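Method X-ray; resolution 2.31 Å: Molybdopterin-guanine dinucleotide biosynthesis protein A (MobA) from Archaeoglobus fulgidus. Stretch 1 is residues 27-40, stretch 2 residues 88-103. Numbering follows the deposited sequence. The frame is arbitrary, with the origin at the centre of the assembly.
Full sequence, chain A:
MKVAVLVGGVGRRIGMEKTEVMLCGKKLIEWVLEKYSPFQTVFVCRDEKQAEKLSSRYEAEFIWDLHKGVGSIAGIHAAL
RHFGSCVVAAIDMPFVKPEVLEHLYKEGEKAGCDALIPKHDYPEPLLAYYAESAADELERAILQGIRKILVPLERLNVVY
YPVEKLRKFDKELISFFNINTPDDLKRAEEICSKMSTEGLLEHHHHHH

Stretch 1 27-40: KLIEWVLEKYSPFQ
Stretch 2, residues 88-103: VAAIDMPFVKPEVLEH

What forms the apolar centre? Ile91, with chi1 and chi2 both t, extends its CD1 to the helix of stretch 1, 4.1 Å from Leu28 CB and 4.4 Å from Ile29 CD1, while its CG1 lies 4.0 Å from Val32 CG1. Leu28 (m, t) also sets CD2 3.6 Å from Pro94 CB. These buried hydrocarbon surfaces offer no polar groups to one another, so they associate by close packing.

How do the backbones bring these residues together? Stretch 1 is helical from Leu28, with Lys27 as N-cap, and a type I turn runs from Tyr36 to Phe39. Stretch 2 leaves a strand, Val88 to Ala90, through a type I turn, Ala90 to Met93, then a loop (Pro94 phi/psi -80/-10, Val96 -56/137) before Lys97 caps a second helix. Val32 CA stands 6.4 Å from Pro94 CA, and Lys35 CA 7.8 Å from Pro98 CA, so both chains advance in the same sense.

Where do the aromatic rings fit? Phe95 (chi1 m) turns its edge to the face of Trp31 (chi1 -96°, chi2 79°): the ring centroids are 5.7 Å apart, the planes at 85°, and Trp31 CH2 is 3.8 Å from Phe95 CE1. Tyr36 (chi1 m, chi2 -67°) meets Leu101 at its ring edge, CE1 to CD1 3.3 Å. Farther out, Phe39 CZ rests 3.9 Å from Pro98 CB.

What bonds the polar edge? Lys35 (t, t, m, p) bends its chain so that NZ donates a hydrogen bond to Pro94 O at 2.8 Å, satisfying a loop carbonyl. A water links the stretches too: it accepts from Tyr36 OH at 2.6 Å and donates from its O to Ala90 O at 2.8 Å and Met93 O at 2.5 Å, joining the tyrosine to both ends of the turn.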

# COMPACT_ATOMS: atom_id res chain seq x y z
N LYS A 27 12.55 12.63 -1.07
CA LYS A 27 12.16 11.49 -1.90
C LYS A 27 10.91 10.81 -1.34
O LYS A 27 10.66 10.85 -0.14
CB LYS A 27 13.30 10.49 -1.97
CG LYS A 27 14.54 11.00 -2.68
CD LYS A 27 15.57 9.89 -2.83
CE LYS A 27 16.81 10.38 -3.56
NZ LYS A 27 17.81 9.30 -3.78
N LEU A 28 10.12 10.18 -2.21
CA LEU A 28 8.93 9.50 -1.73
C LEU A 28 9.24 8.37 -0.78
O LEU A 28 8.51 8.15 0.18
CB LEU A 28 8.10 8.97 -2.89
CG LEU A 28 7.13 9.98 -3.49
CD1 LEU A 28 6.34 9.30 -4.59
CD2 LEU A 28 6.19 10.53 -2.42
N ILE A 29 10.33 7.65 -1.03
CA ILE A 29 10.67 6.55 -0.13
C ILE A 29 10.96 7.07 1.28
O ILE A 29 10.62 6.41 2.26
CB ILE A 29 11.89 5.75 -0.63
CG1 ILE A 29 12.16 4.59 0.32
CG2 ILE A 29 13.10 6.66 -0.78
CD1 ILE A 29 10.99 3.59 0.44
N GLU A 30 11.55 8.26 1.39
CA GLU A 30 11.84 8.81 2.71
C GLU A 30 10.55 9.29 3.37
O GLU A 30 10.45 9.33 4.60
CB GLU A 30 12.87 9.93 2.59
CG GLU A 30 14.06 9.49 1.75
CD GLU A 30 15.23 10.47 1.75
OE1 GLU A 30 15.00 11.69 1.86
OE2 GLU A 30 16.37 9.98 1.59
N TRP A 31 9.57 9.65 2.55
CA TRP A 31 8.28 10.08 3.08
C TRP A 31 7.59 8.95 3.83
O TRP A 31 7.17 9.13 4.96
CB TRP A 31 7.37 10.53 1.94
CG TRP A 31 7.38 12.00 1.69
CD1 TRP A 31 8.32 12.73 1.01
CD2 TRP A 31 6.38 12.94 2.11
NE1 TRP A 31 7.97 14.06 0.98
CE2 TRP A 31 6.78 14.22 1.65
CE3 TRP A 31 5.18 12.82 2.83
CZ2 TRP A 31 6.02 15.37 1.89
CZ3 TRP A 31 4.43 13.97 3.07
CH2 TRP A 31 4.85 15.23 2.60
N VAL A 32 7.47 7.78 3.18
CA VAL A 32 6.82 6.63 3.80
C VAL A 32 7.67 5.99 4.89
O VAL A 32 7.15 5.42 5.83
CB VAL A 32 6.40 5.57 2.73
CG1 VAL A 32 5.40 6.18 1.76
CG2 VAL A 32 7.62 5.06 1.97
N LEU A 33 8.99 6.11 4.75
CA LEU A 33 9.91 5.58 5.74
C LEU A 33 9.59 6.27 7.07
O LEU A 33 9.32 5.60 8.07
CB LEU A 33 11.35 5.88 5.31
CG LEU A 33 12.36 4.74 5.12
CD1 LEU A 33 11.69 3.45 4.74
CD2 LEU A 33 13.37 5.16 4.03
N GLU A 34 9.58 7.60 7.07
CA GLU A 34 9.27 8.40 8.25
C GLU A 34 7.89 8.13 8.81
O GLU A 34 7.72 7.92 10.00
CB GLU A 34 9.33 9.90 7.93
CG GLU A 34 10.69 10.50 7.85
CD GLU A 34 10.66 11.96 7.39
OE1 GLU A 34 9.76 12.71 7.83
OE2 GLU A 34 11.55 12.35 6.61
N LYS A 35 6.90 8.17 7.92
CA LYS A 35 5.50 7.98 8.28
C LYS A 35 5.14 6.64 8.94
O LYS A 35 4.30 6.60 9.84
CB LYS A 35 4.62 8.21 7.05
CG LYS A 35 3.13 7.97 7.29
CD LYS A 35 2.31 8.05 6.01
CE LYS A 35 2.06 9.48 5.55
NZ LYS A 35 3.29 10.13 5.08
N TYR A 36 5.78 5.56 8.51
CA TYR A 36 5.48 4.23 9.00
C TYR A 36 6.52 3.62 9.93
O TYR A 36 6.34 2.48 10.38
CB TYR A 36 5.25 3.29 7.81
CG TYR A 36 4.14 3.74 6.88
CD1 TYR A 36 2.81 3.77 7.30
CD2 TYR A 36 4.44 4.18 5.59
CE1 TYR A 36 1.79 4.23 6.45
CE2 TYR A 36 3.44 4.65 4.74
CZ TYR A 36 2.12 4.67 5.18
OH TYR A 36 1.14 5.16 4.34
N SER A 37 7.60 4.33 10.21
CA SER A 37 8.63 3.77 11.09
C SER A 37 8.11 3.42 12.49
O SER A 37 8.58 2.45 13.10
CB SER A 37 9.85 4.71 11.19
OG SER A 37 9.51 5.99 11.67
N PRO A 38 7.14 4.18 13.02
CA PRO A 38 6.61 3.89 14.36
C PRO A 38 5.87 2.56 14.51
O PRO A 38 5.69 2.08 15.63
CB PRO A 38 5.66 5.07 14.61
CG PRO A 38 6.25 6.16 13.81
CD PRO A 38 6.61 5.46 12.53
N PHE A 39 5.46 1.94 13.41
CA PHE A 39 4.71 0.69 13.47
C PHE A 39 5.55 -0.55 13.15
O PHE A 39 6.77 -0.46 13.00
CB PHE A 39 3.52 0.77 12.52
CG PHE A 39 2.85 2.12 12.53
CD1 PHE A 39 2.08 2.53 13.62
CD2 PHE A 39 3.04 3.01 11.48
CE1 PHE A 39 1.53 3.81 13.67
CE2 PHE A 39 2.49 4.28 11.52
CZ PHE A 39 1.73 4.69 12.62
N GLN A 40 4.89 -1.70 13.07
CA GLN A 40 5.56 -2.96 12.74
C GLN A 40 5.41 -3.05 11.24
O GLN A 40 4.49 -3.70 10.72
CB GLN A 40 4.87 -4.13 13.41
CG GLN A 40 5.69 -5.39 13.34
CD GLN A 40 4.94 -6.58 13.90
OE1 GLN A 40 4.04 -6.42 14.72
NE2 GLN A 40 5.31 -7.78 13.46
N VAL A 88 -2.33 -2.53 4.11
CA VAL A 88 -1.46 -2.23 2.98
C VAL A 88 -1.58 -0.76 2.61
O VAL A 88 -2.66 -0.17 2.69
CB VAL A 88 -1.81 -3.10 1.75
CG1 VAL A 88 -0.93 -2.73 0.57
CG2 VAL A 88 -1.61 -4.58 2.10
N ALA A 89 -0.47 -0.17 2.22
CA ALA A 89 -0.45 1.21 1.83
C ALA A 89 0.58 1.31 0.71
O ALA A 89 1.70 0.83 0.85
CB ALA A 89 -0.05 2.09 2.99
N ALA A 90 0.19 1.90 -0.41
CA ALA A 90 1.11 2.03 -1.51
C ALA A 90 1.89 3.33 -1.35
O ALA A 90 1.39 4.31 -0.79
CB ALA A 90 0.36 2.02 -2.82
N ILE A 91 3.13 3.32 -1.83
CA ILE A 91 3.99 4.48 -1.77
C ILE A 91 3.38 5.60 -2.61
O ILE A 91 3.69 6.77 -2.41
CB ILE A 91 5.38 4.16 -2.33
CG1 ILE A 91 6.34 5.31 -2.05
CG2 ILE A 91 5.29 3.92 -3.83
CD1 ILE A 91 7.80 4.97 -2.32
N ASP A 92 2.50 5.23 -3.54
CA ASP A 92 1.84 6.18 -4.42
C ASP A 92 0.98 7.17 -3.64
O ASP A 92 0.61 8.22 -4.16
CB ASP A 92 0.97 5.46 -5.45
CG ASP A 92 1.73 4.40 -6.24
OD1 ASP A 92 2.23 3.43 -5.62
OD2 ASP A 92 1.82 4.54 -7.47
N MSE A 93 0.65 6.82 -2.41
CA MSE A 93 -0.16 7.68 -1.55
C MSE A 93 0.74 8.16 -0.39
O MSE A 93 0.81 7.51 0.65
CB MSE A 93 -1.36 6.90 -1.01
CG MSE A 93 -2.41 6.58 -2.08
SE MSE A 93 -3.79 5.33 -1.54
CE MSE A 93 -3.10 3.72 -2.37
N PRO A 94 1.44 9.29 -0.58
CA PRO A 94 2.34 9.83 0.45
C PRO A 94 1.68 10.62 1.57
O PRO A 94 2.34 10.95 2.56
CB PRO A 94 3.26 10.72 -0.37
CG PRO A 94 2.30 11.33 -1.32
CD PRO A 94 1.51 10.11 -1.80
N PHE A 95 0.39 10.93 1.44
CA PHE A 95 -0.31 11.70 2.46
C PHE A 95 -1.21 10.88 3.35
O PHE A 95 -2.04 11.45 4.06
CB PHE A 95 -1.13 12.81 1.80
CG PHE A 95 -0.32 13.70 0.91
CD1 PHE A 95 0.83 14.32 1.39
CD2 PHE A 95 -0.70 13.90 -0.41
CE1 PHE A 95 1.60 15.13 0.57
CE2 PHE A 95 0.06 14.72 -1.24
CZ PHE A 95 1.21 15.33 -0.75
N VAL A 96 -1.06 9.56 3.33
CA VAL A 96 -1.89 8.70 4.14
C VAL A 96 -1.81 9.08 5.61
O VAL A 96 -0.74 9.35 6.13
CB VAL A 96 -1.50 7.23 4.01
CG1 VAL A 96 -2.24 6.41 5.06
CG2 VAL A 96 -1.84 6.73 2.61
N LYS A 97 -2.97 9.09 6.27
CA LYS A 97 -3.04 9.42 7.68
C LYS A 97 -3.04 8.16 8.54
O LYS A 97 -3.89 7.29 8.39
CB LYS A 97 -4.28 10.27 7.97
CG LYS A 97 -4.01 11.75 7.80
CD LYS A 97 -5.17 12.62 8.23
CE LYS A 97 -4.66 13.97 8.76
NZ LYS A 97 -3.67 14.63 7.84
N PRO A 98 -2.06 8.05 9.44
CA PRO A 98 -1.92 6.90 10.34
C PRO A 98 -3.21 6.58 11.08
O PRO A 98 -3.50 5.42 11.36
CB PRO A 98 -0.78 7.32 11.27
CG PRO A 98 0.07 8.18 10.37
CD PRO A 98 -0.98 9.03 9.68
N GLU A 99 -3.98 7.62 11.40
CA GLU A 99 -5.24 7.42 12.10
C GLU A 99 -6.16 6.58 11.23
O GLU A 99 -6.86 5.71 11.73
CB GLU A 99 -5.92 8.76 12.40
CG GLU A 99 -5.01 9.88 12.95
CD GLU A 99 -4.18 10.55 11.85
OE1 GLU A 99 -3.12 10.01 11.48
OE2 GLU A 99 -4.62 11.62 11.35
N VAL A 100 -6.15 6.86 9.92
CA VAL A 100 -6.98 6.13 8.97
C VAL A 100 -6.58 4.66 8.96
O VAL A 100 -7.42 3.76 9.06
CB VAL A 100 -6.86 6.70 7.51
CG1 VAL A 100 -7.63 5.81 6.54
CG2 VAL A 100 -7.41 8.12 7.45
N LEU A 101 -5.27 4.41 8.89
CA LEU A 101 -4.76 3.04 8.88
C LEU A 101 -5.10 2.31 10.16
O LEU A 101 -5.58 1.17 10.13
CB LEU A 101 -3.24 3.04 8.67
CG LEU A 101 -2.77 3.18 7.21
CD1 LEU A 101 -1.27 3.37 7.16
CD2 LEU A 101 -3.17 1.93 6.43
N GLU A 102 -4.84 2.96 11.28
CA GLU A 102 -5.12 2.36 12.58
C GLU A 102 -6.59 1.91 12.61
O GLU A 102 -6.90 0.79 13.04
CB GLU A 102 -4.85 3.39 13.69
CG GLU A 102 -4.26 2.78 14.95
CD GLU A 102 -2.79 3.12 15.14
OE1 GLU A 102 -2.05 2.26 15.69
OE2 GLU A 102 -2.37 4.25 14.77
N HIS A 103 -7.48 2.76 12.15
CA HIS A 103 -8.90 2.42 12.13
C HIS A 103 -9.15 1.19 11.25
O HIS A 103 -9.78 0.23 11.69
CB HIS A 103 -9.72 3.60 11.61
CG HIS A 103 -11.20 3.36 11.62
ND1 HIS A 103 -11.91 3.13 12.78
CD2 HIS A 103 -12.10 3.31 10.61
CE1 HIS A 103 -13.18 2.94 12.48
NE2 HIS A 103 -13.32 3.05 11.17
O HOH W 1 1.45 5.32 1.78